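Local coordinates for protein group 3 allergen SMIPP-S YvT004A06 (Sarcoptes scabiei type hominis, PDB 3H7T) that is a trypsin-fold scabies mite paralogue of serine proteases, inactivated, so that the family's endopeptidase activity is probably lost, at residues L107-D113 and R216-L222. Sequence-based numbering, arbitrary orientation.
Sequences LPSLLYD and RVGYYVL
An irregular interdomain segment, 107-113, wraps over the turn that links strand 212-216 to the C-terminal helix 221-228 of a chymotrypsin-like double barrel. Arg-216 (chi1 t, chi2 -131°, chi3 m) extends alongside the end of a type II turn, Ser-109 to Tyr-112: NH2 makes a weak hydrogen bond to Leu-111 O (2.9 Å), one guanidinium face meets Asp-113 CB, and NE pairs out of plane with Asp-113 OD1 in a long, 4.0 Å salt bridge. Leu-110 (t,p) and Leu-111 (m,t) start away but fold back, CD1 of Leu-110 onto Leu-222 CG and CD2 of Leu-111 onto Tyr-219 CD1 (both 3.9 Å). Their base is Gly-218, where a CB would clash with Tyr-112 N; Leu-111 N donates to Gly-218 O (2.9 Å), and a water joins Gly-218 N to Tyr-112 O. Pro-108 CD meets Val-217 CG1 (3.6 Å), its CG Val-221 CG2 (3.9 Å). Beyond, Arg-149 from helix 149-157 also pairs with Asp-113, Asp-167 O accepts from Arg-216, and strand 195-200 underlies Pro-108, Tyr-112 and Val-217.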
# COMPACT_ATOMS: atom_id res chain seq x y z
N LEU A 107 11.54 6.39 -4.36
CA LEU A 107 11.26 6.73 -2.97
C LEU A 107 11.26 8.25 -2.77
O LEU A 107 11.92 8.97 -3.52
CB LEU A 107 12.26 6.04 -2.03
CG LEU A 107 12.14 4.51 -1.94
CD1 LEU A 107 13.33 3.90 -1.17
CD2 LEU A 107 10.82 4.12 -1.28
N PRO A 108 10.50 8.75 -1.77
CA PRO A 108 10.47 10.18 -1.49
C PRO A 108 11.70 10.59 -0.68
O PRO A 108 12.42 9.73 -0.19
CB PRO A 108 9.23 10.31 -0.60
CG PRO A 108 9.24 9.05 0.18
CD PRO A 108 9.68 7.99 -0.81
N SER A 109 11.90 11.90 -0.51
CA SER A 109 12.95 12.44 0.36
C SER A 109 12.66 12.12 1.83
O SER A 109 11.51 11.84 2.20
CB SER A 109 13.08 13.95 0.16
OG SER A 109 11.85 14.59 0.45
N LEU A 110 13.70 12.17 2.65
CA LEU A 110 13.59 11.80 4.05
C LEU A 110 12.51 12.61 4.77
O LEU A 110 12.45 13.83 4.63
CB LEU A 110 14.93 11.96 4.78
CG LEU A 110 14.93 11.69 6.29
CD1 LEU A 110 14.74 10.21 6.61
CD2 LEU A 110 16.21 12.22 6.91
N LEU A 111 11.68 11.89 5.51
CA LEU A 111 10.60 12.48 6.30
C LEU A 111 9.56 13.28 5.49
O LEU A 111 8.85 14.11 6.05
CB LEU A 111 11.15 13.28 7.49
CG LEU A 111 11.81 12.48 8.61
CD1 LEU A 111 12.55 13.41 9.57
CD2 LEU A 111 10.80 11.64 9.38
N TYR A 112 9.46 13.00 4.20
CA TYR A 112 8.41 13.61 3.37
C TYR A 112 7.04 13.44 4.04
O TYR A 112 6.72 12.36 4.55
CB TYR A 112 8.39 13.02 1.96
CG TYR A 112 7.45 13.76 1.04
CD1 TYR A 112 7.87 14.89 0.34
CD2 TYR A 112 6.12 13.36 0.90
CE1 TYR A 112 7.00 15.59 -0.49
CE2 TYR A 112 5.24 14.05 0.08
CZ TYR A 112 5.69 15.16 -0.62
OH TYR A 112 4.82 15.84 -1.43
N ASP A 113 6.26 14.51 4.05
CA ASP A 113 4.94 14.49 4.69
C ASP A 113 3.95 15.25 3.82
O ASP A 113 4.03 16.48 3.74
CB ASP A 113 5.02 15.09 6.11
CG ASP A 113 3.81 14.73 6.99
OD1 ASP A 113 2.96 13.91 6.58
OD2 ASP A 113 3.72 15.27 8.11
N ARG A 216 3.41 6.58 6.02
CA ARG A 216 4.20 7.69 5.50
C ARG A 216 5.57 7.13 5.15
O ARG A 216 6.41 6.91 6.04
CB ARG A 216 4.33 8.80 6.55
CG ARG A 216 4.65 10.18 5.95
CD ARG A 216 5.79 10.91 6.62
NE ARG A 216 5.55 11.25 8.01
CZ ARG A 216 6.15 12.24 8.67
NH1 ARG A 216 5.84 12.44 9.94
NH2 ARG A 216 7.05 13.03 8.09
N VAL A 217 5.80 6.90 3.86
CA VAL A 217 7.04 6.30 3.38
C VAL A 217 8.28 7.11 3.77
O VAL A 217 9.27 6.53 4.20
CB VAL A 217 7.01 6.02 1.85
CG1 VAL A 217 8.33 5.41 1.39
CG2 VAL A 217 5.86 5.07 1.51
N GLY A 218 8.20 8.44 3.65
CA GLY A 218 9.26 9.35 4.09
C GLY A 218 9.84 9.04 5.46
O GLY A 218 11.07 9.11 5.67
N TYR A 219 8.94 8.67 6.39
CA TYR A 219 9.29 8.37 7.78
C TYR A 219 10.18 7.12 7.88
O TYR A 219 10.94 6.96 8.85
CB TYR A 219 8.01 8.21 8.60
CG TYR A 219 8.21 8.11 10.10
CD1 TYR A 219 8.08 9.23 10.92
CD2 TYR A 219 8.51 6.89 10.70
CE1 TYR A 219 8.25 9.14 12.31
CE2 TYR A 219 8.70 6.78 12.07
CZ TYR A 219 8.56 7.91 12.87
OH TYR A 219 8.74 7.77 14.23
N TYR A 220 10.10 6.26 6.87
CA TYR A 220 10.76 4.97 6.93
C TYR A 220 11.79 4.74 5.81
O TYR A 220 12.25 3.62 5.62
CB TYR A 220 9.69 3.86 6.90
CG TYR A 220 8.76 3.87 8.09
CD1 TYR A 220 9.14 3.28 9.30
CD2 TYR A 220 7.49 4.45 8.01
CE1 TYR A 220 8.29 3.27 10.40
CE2 TYR A 220 6.63 4.43 9.11
CZ TYR A 220 7.04 3.85 10.30
OH TYR A 220 6.23 3.83 11.39
N VAL A 221 12.15 5.81 5.09
CA VAL A 221 13.06 5.72 3.93
C VAL A 221 14.45 5.13 4.27
O VAL A 221 15.02 4.39 3.46
CB VAL A 221 13.20 7.09 3.18
CG1 VAL A 221 14.42 7.12 2.25
CG2 VAL A 221 11.93 7.38 2.38
N LEU A 222 14.96 5.45 5.45
CA LEU A 222 16.22 4.89 5.95
C LEU A 222 16.09 3.38 6.15
O LEU A 222 17.00 2.62 5.81
CB LEU A 222 16.62 5.52 7.28
CG LEU A 222 16.80 7.04 7.39
CD1 LEU A 222 16.82 7.45 8.85
CD2 LEU A 222 18.06 7.51 6.66
O HOH W 1 6.10 10.03 2.65